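Local coordinates for conserved hypothetical protein TM0937 (Thermotoga maritima, PDB 2ESH) that is of unknown function but, as a member of the PadR-like family with a winged helix-turn-helix domain, probably binds DNA and regulates transcription, at residues 7-12 and 41-46; 12-17 and 53-58; 20-25 and 30-35. All coordinates share one frame; numbering follows the deposited sequence.

Contact 1: 7-12 and 41-46; sequences RGFRGW and IEIPGI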
loop_
_atom_site.group_PDB
_atom_site.type_symbol
_atom_site.label_atom_id
_atom_site.label_comp_id
_atom_site.label_asym_id
_atom_site.label_seq_id
_atom_site.Cartn_x
_atom_site.Cartn_y
_atom_site.Cartn_z
ATOM N N ARG A 7 6.599 -9.485 -5.936
ATOM C CA ARG A 7 6.384 -8.648 -7.100
ATOM C C ARG A 7 4.910 -8.730 -7.667
ATOM O O ARG A 7 3.957 -8.877 -6.887
ATOM C CB ARG A 7 7.509 -8.901 -8.126
ATOM C CG ARG A 7 8.512 -7.727 -8.236
ATOM C CD ARG A 7 9.958 -7.889 -7.743
ATOM N NE ARG A 7 10.059 -7.719 -6.290
ATOM C CZ ARG A 7 11.126 -7.300 -5.607
ATOM N NH1 ARG A 7 12.255 -6.902 -6.202
ATOM N NH2 ARG A 7 11.035 -7.253 -4.287
ATOM N N GLY A 8 4.728 -8.569 -8.987
ATOM C CA GLY A 8 3.414 -8.632 -9.582
ATOM C C GLY A 8 2.396 -7.613 -9.058
ATOM O O GLY A 8 2.751 -6.564 -8.486
ATOM N N PHE A 9 1.110 -7.907 -9.228
ATOM C CA PHE A 9 0.097 -7.016 -8.771
ATOM C C PHE A 9 0.106 -6.861 -7.251
ATOM O O PHE A 9 -0.092 -5.768 -6.734
ATOM C CB PHE A 9 -1.237 -7.561 -9.242
ATOM C CG PHE A 9 -2.408 -6.846 -8.696
ATOM C CD1 PHE A 9 -2.795 -5.632 -9.219
ATOM C CD2 PHE A 9 -3.114 -7.370 -7.642
ATOM C CE1 PHE A 9 -3.884 -4.933 -8.711
ATOM C CE2 PHE A 9 -4.212 -6.675 -7.149
ATOM C CZ PHE A 9 -4.575 -5.446 -7.708
ATOM N N ARG A 10 0.348 -7.965 -6.541
ATOM C CA ARG A 10 0.320 -8.051 -5.065
ATOM C C ARG A 10 1.375 -7.065 -4.451
ATOM O O ARG A 10 1.072 -6.313 -3.484
ATOM C CB ARG A 10 0.646 -9.516 -4.664
ATOM C CG ARG A 10 0.083 -9.940 -3.345
ATOM C CD ARG A 10 0.793 -11.152 -2.701
ATOM N NE ARG A 10 2.116 -10.697 -2.325
ATOM C CZ ARG A 10 2.468 -10.208 -1.133
ATOM N NH1 ARG A 10 1.585 -10.162 -0.123
ATOM N NH2 ARG A 10 3.731 -9.778 -0.964
ATOM N N GLY A 11 2.595 -7.138 -5.025
ATOM C CA GLY A 11 3.678 -6.149 -4.881
ATOM C C GLY A 11 3.216 -4.684 -4.963
ATOM O O GLY A 11 3.456 -3.916 -4.055
ATOM N N TRP A 12 2.417 -4.365 -5.984
ATOM C CA TRP A 12 1.997 -3.025 -6.245
ATOM C C TRP A 12 0.951 -2.657 -5.212
ATOM O O TRP A 12 0.919 -1.595 -4.644
ATOM C CB TRP A 12 1.428 -2.964 -7.673
ATOM C CG TRP A 12 0.936 -1.596 -8.004
ATOM C CD1 TRP A 12 1.697 -0.576 -8.446
ATOM C CD2 TRP A 12 -0.417 -1.095 -7.925
ATOM N NE1 TRP A 12 0.924 0.562 -8.625
ATOM C CE2 TRP A 12 -0.375 0.279 -8.325
ATOM C CE3 TRP A 12 -1.647 -1.663 -7.585
ATOM C CZ2 TRP A 12 -1.515 1.087 -8.432
ATOM C CZ3 TRP A 12 -2.799 -0.863 -7.687
ATOM C CH2 TRP A 12 -2.726 0.502 -8.089
ATOM N N ILE A 41 -8.256 -8.309 2.510
ATOM C CA ILE A 41 -8.621 -8.525 1.067
ATOM C C ILE A 41 -10.100 -8.670 0.613
ATOM O O ILE A 41 -10.791 -9.670 0.921
ATOM C CB ILE A 41 -7.897 -9.740 0.427
ATOM C CG1 ILE A 41 -7.215 -10.649 1.505
ATOM C CG2 ILE A 41 -6.995 -9.223 -0.590
ATOM C CD1 ILE A 41 -7.128 -12.174 1.201
ATOM N N GLU A 42 -10.547 -7.703 -0.177
ATOM C CA GLU A 42 -11.712 -7.934 -0.993
ATOM C C GLU A 42 -11.319 -8.354 -2.426
ATOM O O GLU A 42 -12.159 -8.304 -3.313
ATOM C CB GLU A 42 -12.628 -6.686 -0.983
ATOM C CG GLU A 42 -14.088 -7.006 -0.548
ATOM C CD GLU A 42 -14.204 -7.287 0.930
ATOM O OE1 GLU A 42 -13.340 -6.819 1.719
ATOM O OE2 GLU A 42 -15.151 -8.007 1.321
ATOM N N ILE A 43 -10.054 -8.796 -2.597
ATOM C CA ILE A 43 -9.313 -9.002 -3.869
ATOM C C ILE A 43 -8.860 -10.449 -4.009
ATOM O O ILE A 43 -7.996 -10.868 -3.276
ATOM C CB ILE A 43 -7.960 -8.132 -3.964
ATOM C CG1 ILE A 43 -8.190 -6.651 -3.609
ATOM C CG2 ILE A 43 -7.219 -8.330 -5.344
ATOM C CD1 ILE A 43 -9.084 -5.876 -4.603
ATOM N N PRO A 44 -9.450 -11.223 -4.961
ATOM C CA PRO A 44 -9.110 -12.654 -5.111
ATOM C C PRO A 44 -7.610 -12.958 -5.254
ATOM O O PRO A 44 -6.905 -12.350 -6.087
ATOM C CB PRO A 44 -9.876 -13.048 -6.387
ATOM C CG PRO A 44 -11.064 -12.135 -6.380
ATOM C CD PRO A 44 -10.508 -10.830 -5.918
ATOM N N GLY A 45 -7.120 -13.860 -4.399
ATOM C CA GLY A 45 -5.783 -14.384 -4.530
ATOM C C GLY A 45 -4.651 -13.653 -3.827
ATOM O O GLY A 45 -3.518 -14.162 -3.825
ATOM N N ILE A 46 -4.901 -12.483 -3.235
ATOM C CA ILE A 46 -3.777 -11.693 -2.749
ATOM C C ILE A 46 -3.266 -11.965 -1.318
ATOM O O ILE A 46 -2.035 -12.154 -1.108
ATOM C CB ILE A 46 -3.811 -10.172 -3.133
ATOM C CG1 ILE A 46 -4.703 -9.386 -2.211
ATOM C CG2 ILE A 46 -4.185 -9.946 -4.601
ATOM C CD1 ILE A 46 -4.275 -7.935 -2.163
#
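The ring of Phe9 meets two isoleucines of the 41-46 loop: CG2 of Ile46 lies at its edge, near the ring plane, 4.1 Å from Phe9 CD2, and CG2 of Ile43 approaches obliquely, 3.9 Å from Phe9 CE2. The other flat group, the guanidinium of Arg10, has the carbonyl oxygen of Ile46 at its edge, near its plane, but is not hydrogen-bonded to it. That oxygen is approached most closely by the aliphatic chain, with Arg10 CD 3.4 Å from Ile46 O; Arg10 CG packs 3.9 Å from Ile46 CB. The polar end is held elsewhere, through a hydrogen bond from Arg10 NH1 to the carbonyl of Met49. A long arginine suits this place because its methylenes cover Ile46 while its tip reaches on along the loop.

The loop joins helices 29-37 and 52-61 of the winged-helix domain, and here it is drawn against the first turn of helix 8-24. A type II beta turn runs from Ile43 to Ile46. Glycine suits its third position, since at the phi of 90° found for Gly45 a side chain would be jammed against the carbonyl oxygen of Pro44. The CB atoms of Ile43 and the buried Ile46 both point toward the helix. Phe9 also touches Met100 of the long helix 84-116, and both isoleucines rest on Trp13.

Contact 2: 12-17 and 53-58; sequences WWLAST and YRVLAD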
loop_
_atom_site.group_PDB
_atom_site.type_symbol
_atom_site.label_atom_id
_atom_site.label_comp_id
_atom_site.label_asym_id
_atom_site.label_seq_id
_atom_site.Cartn_x
_atom_site.Cartn_y
_atom_site.Cartn_z
ATOM N N TRP A 12 2.417 -4.365 -5.984
ATOM C CA TRP A 12 1.997 -3.025 -6.245
ATOM C C TRP A 12 0.951 -2.657 -5.212
ATOM O O TRP A 12 0.919 -1.595 -4.644
ATOM C CB TRP A 12 1.428 -2.964 -7.673
ATOM C CG TRP A 12 0.936 -1.596 -8.004
ATOM C CD1 TRP A 12 1.697 -0.576 -8.446
ATOM C CD2 TRP A 12 -0.417 -1.095 -7.925
ATOM N NE1 TRP A 12 0.924 0.562 -8.625
ATOM C CE2 TRP A 12 -0.375 0.279 -8.325
ATOM C CE3 TRP A 12 -1.647 -1.663 -7.585
ATOM C CZ2 TRP A 12 -1.515 1.087 -8.432
ATOM C CZ3 TRP A 12 -2.799 -0.863 -7.687
ATOM C CH2 TRP A 12 -2.726 0.502 -8.089
ATOM N N TRP A 13 0.088 -3.605 -4.959
ATOM C CA TRP A 13 -1.009 -3.395 -4.044
ATOM C C TRP A 13 -0.494 -3.291 -2.597
ATOM O O TRP A 13 -1.038 -2.514 -1.795
ATOM C CB TRP A 13 -1.984 -4.556 -4.204
ATOM C CG TRP A 13 -3.260 -4.308 -3.485
ATOM C CD1 TRP A 13 -3.571 -4.685 -2.229
ATOM C CD2 TRP A 13 -4.352 -3.556 -3.961
ATOM N NE1 TRP A 13 -4.850 -4.290 -1.920
ATOM C CE2 TRP A 13 -5.339 -3.565 -2.963
ATOM C CE3 TRP A 13 -4.633 -2.928 -5.184
ATOM C CZ2 TRP A 13 -6.582 -2.912 -3.119
ATOM C CZ3 TRP A 13 -5.896 -2.265 -5.343
ATOM C CH2 TRP A 13 -6.831 -2.262 -4.323
ATOM N N LEU A 14 0.551 -4.053 -2.253
ATOM C CA LEU A 14 1.180 -3.887 -0.932
ATOM C C LEU A 14 1.890 -2.478 -0.734
ATOM O O LEU A 14 1.580 -1.722 0.200
ATOM C CB LEU A 14 2.159 -5.079 -0.652
ATOM C CG LEU A 14 2.719 -5.150 0.806
ATOM C CD1 LEU A 14 1.638 -5.368 1.934
ATOM C CD2 LEU A 14 3.879 -6.213 0.904
ATOM N N ALA A 15 2.799 -2.120 -1.636
ATOM C CA ALA A 15 3.513 -0.814 -1.596
ATOM C C ALA A 15 2.524 0.328 -1.503
ATOM O O ALA A 15 2.741 1.251 -0.735
ATOM C CB ALA A 15 4.391 -0.646 -2.804
ATOM N N SER A 16 1.453 0.250 -2.305
ATOM C CA SER A 16 0.486 1.306 -2.437
ATOM C C SER A 16 -0.199 1.475 -1.141
ATOM O O SER A 16 -0.377 2.589 -0.686
ATOM C CB SER A 16 -0.537 1.017 -3.556
ATOM O OG SER A 16 0.238 1.052 -4.777
ATOM N N THR A 17 -0.583 0.348 -0.539
ATOM C CA THR A 17 -1.357 0.373 0.690
ATOM C C THR A 17 -0.521 0.868 1.852
ATOM O O THR A 17 -0.999 1.650 2.665
ATOM C CB THR A 17 -1.875 -1.030 1.048
ATOM O OG1 THR A 17 -2.718 -1.495 -0.011
ATOM C CG2 THR A 17 -2.640 -0.981 2.335
ATOM N N TYR A 53 8.443 -4.311 6.866
ATOM C CA TYR A 53 9.834 -3.785 6.939
ATOM C C TYR A 53 10.588 -3.588 5.622
ATOM O O TYR A 53 11.237 -2.570 5.420
ATOM C CB TYR A 53 10.731 -4.536 7.935
ATOM C CG TYR A 53 10.340 -4.301 9.400
ATOM C CD1 TYR A 53 9.414 -5.151 10.037
ATOM C CD2 TYR A 53 10.890 -3.224 10.155
ATOM C CE1 TYR A 53 9.021 -4.960 11.351
ATOM C CE2 TYR A 53 10.526 -3.032 11.513
ATOM C CZ TYR A 53 9.583 -3.914 12.103
ATOM O OH TYR A 53 9.185 -3.780 13.442
ATOM N N ARG A 54 10.502 -4.541 4.707
ATOM C CA ARG A 54 11.362 -4.438 3.543
ATOM C C ARG A 54 10.759 -3.487 2.438
ATOM O O ARG A 54 11.518 -2.828 1.649
ATOM C CB ARG A 54 11.768 -5.820 3.029
ATOM C CG ARG A 54 12.996 -5.765 2.141
ATOM C CD ARG A 54 13.646 -7.124 1.963
ATOM N NE ARG A 54 14.196 -7.728 3.196
ATOM C CZ ARG A 54 15.492 -7.781 3.543
ATOM N NH1 ARG A 54 16.495 -7.246 2.801
ATOM N NH2 ARG A 54 15.768 -8.402 4.669
ATOM N N VAL A 55 9.434 -3.369 2.399
ATOM C CA VAL A 55 8.866 -2.417 1.457
ATOM C C VAL A 55 8.914 -0.985 2.038
ATOM O O VAL A 55 9.057 -0.019 1.277
ATOM C CB VAL A 55 7.435 -2.775 0.840
ATOM C CG1 VAL A 55 7.129 -4.304 0.806
ATOM C CG2 VAL A 55 6.353 -2.026 1.549
ATOM N N LEU A 56 8.796 -0.859 3.372
ATOM C CA LEU A 56 9.258 0.353 4.031
ATOM C C LEU A 56 10.719 0.734 3.684
ATOM O O LEU A 56 10.942 1.832 3.198
ATOM C CB LEU A 56 8.985 0.380 5.511
ATOM C CG LEU A 56 7.550 0.257 5.909
ATOM C CD1 LEU A 56 7.649 -0.198 7.405
ATOM C CD2 LEU A 56 6.691 1.509 5.845
ATOM N N ALA A 57 11.703 -0.124 3.906
ATOM C CA ALA A 57 13.063 0.256 3.508
ATOM C C ALA A 57 13.185 0.685 2.013
ATOM O O ALA A 57 13.992 1.622 1.601
ATOM C CB ALA A 57 14.081 -0.902 3.838
ATOM N N ASP A 58 12.445 -0.056 1.179
ATOM C CA ASP A 58 12.330 0.202 -0.279
ATOM C C ASP A 58 11.696 1.586 -0.607
ATOM O O ASP A 58 12.142 2.277 -1.484
ATOM C CB ASP A 58 11.490 -0.946 -0.906
ATOM C CG ASP A 58 12.320 -2.274 -1.110
ATOM O OD1 ASP A 58 13.540 -2.270 -0.875
ATOM O OD2 ASP A 58 11.736 -3.346 -1.451
#
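Leu14 carries its CG anti to the backbone N (chi1 -171°), and its second torsion then directs CD2 at helix 52-61, where it meets CG1 of Val55. The valine is less relaxed: its chi1 of -26° falls well away from a staggered value, with CG1 on the side of its own backbone N. The two methyls, Leu14 CD2 and Val55 CG1, come within 3.8 Å, and the side chains meet at a slant.

Val55 presents both of its branches. While CG1 takes the leucine methyl, CG2 lies over the backbone of Ala15, 4.4 Å from Ala15 CA. The small alanine suits this position, since its CA and that of Val55 are just 6.4 Å apart, and the branched valine fills the short gap with a methyl on each neighbour. This is a slight, wholly apolar contact burying 102 Å².

The helix manages its own polar groups. Ser16 OG donates to the carbonyl of Trp12 at 2.7 Å, tilted 33° from the carbonyl plane and on the opposite face from Ser16 N, so two donors grip one oxygen. The same hydroxyl lies over the centre of one face of the Trp12 ring. Serine can thus sit buried with its hydroxyl satisfied within the helix. In the conformer given, Thr17 OG1 likewise donates to Trp13 O at 2.7 Å, close to the line of the C=O bond.

In the winged-helix fold, the contact ties the first helix, 8-24, to helix 52-61, the third and by family precedent probably the recognition helix. Leu36 of helix 29-37 touches Leu14, Ile18 touches Val55, and Trp12, Trp13 and Ser16 pack on helix 84-116, while strands 65-70 and 77-82 follow helix 52-61 as the wing.

Contact 3: 20-25 and 30-35; sequences LLVAEK and YELAER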
loop_
_atom_site.group_PDB
_atom_site.type_symbol
_atom_site.label_atom_id
_atom_site.label_comp_id
_atom_site.label_asym_id
_atom_site.label_seq_id
_atom_site.Cartn_x
_atom_site.Cartn_y
_atom_site.Cartn_z
ATOM N N LEU A 20 0.103 4.672 1.720
ATOM C CA LEU A 20 -1.076 5.321 2.203
ATOM C C LEU A 20 -1.180 5.258 3.671
ATOM O O LEU A 20 -1.513 6.286 4.293
ATOM C CB LEU A 20 -2.318 4.639 1.661
ATOM C CG LEU A 20 -3.654 5.307 1.480
ATOM C CD1 LEU A 20 -4.747 4.325 1.784
ATOM C CD2 LEU A 20 -3.936 6.548 2.200
ATOM N N LEU A 21 -0.984 4.055 4.235
ATOM C CA LEU A 21 -1.191 3.900 5.663
ATOM C C LEU A 21 -0.166 4.802 6.361
ATOM O O LEU A 21 -0.482 5.530 7.317
ATOM C CB LEU A 21 -1.024 2.413 6.068
ATOM C CG LEU A 21 -2.212 1.433 5.883
ATOM C CD1 LEU A 21 -1.764 -0.009 6.262
ATOM C CD2 LEU A 21 -3.432 1.869 6.651
ATOM N N VAL A 22 1.067 4.794 5.850
ATOM C CA VAL A 22 1.995 5.795 6.351
ATOM C C VAL A 22 1.593 7.294 6.187
ATOM O O VAL A 22 1.802 8.048 7.125
ATOM C CB VAL A 22 3.364 5.601 5.876
ATOM C CG1 VAL A 22 4.204 6.750 6.392
ATOM C CG2 VAL A 22 3.927 4.182 6.310
ATOM N N ALA A 23 1.074 7.710 5.004
ATOM C CA ALA A 23 0.573 9.066 4.810
ATOM C C ALA A 23 -0.467 9.417 5.855
ATOM O O ALA A 23 -0.538 10.548 6.335
ATOM C CB ALA A 23 -0.044 9.275 3.372
ATOM N N GLU A 24 -1.333 8.464 6.151
ATOM C CA GLU A 24 -2.412 8.693 7.089
ATOM C C GLU A 24 -1.895 8.890 8.536
ATOM O O GLU A 24 -2.390 9.742 9.273
ATOM C CB GLU A 24 -3.352 7.475 6.989
ATOM C CG GLU A 24 -4.276 7.532 5.747
ATOM C CD GLU A 24 -5.326 6.415 5.709
ATOM O OE1 GLU A 24 -5.039 5.311 6.198
ATOM O OE2 GLU A 24 -6.418 6.603 5.122
ATOM N N LYS A 25 -0.880 8.104 8.946
ATOM C CA LYS A 25 -0.298 8.286 10.269
ATOM C C LYS A 25 1.130 7.764 10.281
ATOM O O LYS A 25 1.324 6.556 10.206
ATOM C CB LYS A 25 -1.095 7.539 11.319
ATOM C CG LYS A 25 -0.594 7.716 12.775
ATOM C CD LYS A 25 -1.452 6.965 13.821
ATOM C CE LYS A 25 -1.043 5.434 13.865
ATOM N NZ LYS A 25 -1.984 4.472 14.653
ATOM N N TYR A 30 6.095 -2.357 13.245
ATOM C CA TYR A 30 5.180 -3.201 14.035
ATOM C C TYR A 30 3.721 -2.751 14.031
ATOM O O TYR A 30 2.808 -3.571 13.804
ATOM C CB TYR A 30 5.693 -3.429 15.480
ATOM C CG TYR A 30 4.748 -4.253 16.357
ATOM C CD1 TYR A 30 4.707 -5.686 16.273
ATOM C CD2 TYR A 30 3.903 -3.609 17.254
ATOM C CE1 TYR A 30 3.824 -6.466 17.117
ATOM C CE2 TYR A 30 3.008 -4.347 18.098
ATOM C CZ TYR A 30 2.963 -5.756 18.033
ATOM O OH TYR A 30 2.083 -6.412 18.894
ATOM N N GLU A 31 3.485 -1.469 14.291
ATOM C CA GLU A 31 2.132 -0.939 14.312
ATOM C C GLU A 31 1.538 -1.000 12.868
ATOM O O GLU A 31 0.355 -1.264 12.693
ATOM C CB GLU A 31 2.132 0.468 14.852
ATOM C CG GLU A 31 0.785 1.013 15.175
ATOM C CD GLU A 31 0.012 1.619 13.931
ATOM O OE1 GLU A 31 0.666 1.954 12.935
ATOM O OE2 GLU A 31 -1.229 1.802 13.985
ATOM N N LEU A 32 2.377 -0.771 11.839
ATOM C CA LEU A 32 1.875 -0.757 10.471
ATOM C C LEU A 32 1.251 -2.080 10.130
ATOM O O LEU A 32 0.233 -2.114 9.439
ATOM C CB LEU A 32 2.956 -0.353 9.456
ATOM C CG LEU A 32 3.006 1.182 9.507
ATOM C CD1 LEU A 32 4.311 1.824 9.069
ATOM C CD2 LEU A 32 1.771 1.847 8.875
ATOM N N ALA A 33 1.840 -3.153 10.643
ATOM C CA ALA A 33 1.406 -4.515 10.422
ATOM C C ALA A 33 -0.002 -4.708 10.892
ATOM O O ALA A 33 -0.770 -5.405 10.256
ATOM C CB ALA A 33 2.319 -5.461 11.162
ATOM N N GLU A 34 -0.339 -4.125 12.031
ATOM C CA GLU A 34 -1.667 -4.257 12.601
ATOM C C GLU A 34 -2.716 -3.631 11.745
ATOM O O GLU A 34 -3.812 -4.176 11.600
ATOM C CB GLU A 34 -1.732 -3.600 13.989
ATOM C CG GLU A 34 -0.776 -4.250 14.955
ATOM C CD GLU A 34 -0.759 -3.573 16.317
ATOM O OE1 GLU A 34 -0.855 -2.309 16.363
ATOM O OE2 GLU A 34 -0.623 -4.340 17.326
ATOM N N ARG A 35 -2.404 -2.435 11.253
ATOM C CA ARG A 35 -3.311 -1.711 10.376
ATOM C C ARG A 35 -3.370 -2.353 9.004
ATOM O O ARG A 35 -4.348 -2.205 8.284
ATOM C CB ARG A 35 -2.850 -0.272 10.247
ATOM C CG ARG A 35 -3.455 0.632 11.245
ATOM C CD ARG A 35 -2.474 1.756 11.583
ATOM N NE ARG A 35 -2.514 2.881 10.661
ATOM C CZ ARG A 35 -1.456 3.638 10.298
ATOM N NH1 ARG A 35 -0.226 3.503 10.845
ATOM N NH2 ARG A 35 -1.656 4.593 9.408
#
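Leu21 and Val22 of helix 8-24 pack on Leu32 of helix 29-37, joining the first two helices of the winged helix-turn-helix domain; the axes of segments 20-24 and 30-35 approach to 10.8 Å, their directions 112° apart. This is the tight, buried side. Leu32 CD1 approaches Val22 CG2 to 3.6 Å, the side chains crossing at about a right angle, and Leu32 CD2 lies 4.0 Å from Leu21 CB. Branched aliphatic residues suit it, since Leu56 of helix 52-61 closes over Val22 and Leu32 as well.

Toward solvent the contact turns polar. Arg35, bent at chi2 and chi3, folds its guanidinium between Leu21 CB over one face and Lys25 CE over the other. Its grip on the helix end is modest: NH2 reaches Leu21 O at 2.6 Å in a weak, bent bond, and NH1 makes a weak one to Lys25 O. Lys25, bent at chi3, crosses Glu31, its NZ 2.9 Å from Glu31 OE2 in a salt bridge whose detail is doubtful, as OE2 is less surely placed. Lys25 NZ and Arg35 NH1 come within 4.3 Å; the Glu31 carboxylate, paired with both, probably offsets their repulsion. Ser27 also bonds Glu31 OE1. A straighter bond lies within helix 29-37: Arg35 NH1 donates at 2.8 Å and 161° to the syn lone pair of Glu31 OE1, which lies only 6° out of the guanidinium plane.

How the contacts relate
All three contacts use helix 8-24, which meets the 41-46 loop near its start, helix 52-61 further along and helix 29-37 at its end. Contacts 1 and 2, with centres 12 Å apart, overlap in range at Trp12, which takes no part in either; Trp13 joins them, packing against Ile46 and Ile43, with Trp13 CZ2 4.1 Å from Ile43 CG1. Contacts 2 and 3, centres 11 Å apart, meet through Leu56, with CD2 3.9 Å from Val22 CG2. Contacts 1 and 3 lie on opposite sides of the chain's centre, centres about 18 Å and nearest atoms about 9 Å apart. Along the chain, contact 3 is nested within the loops closed by the other two. The bound calcium ion is remote, about 13 Å from the Val22 side chain.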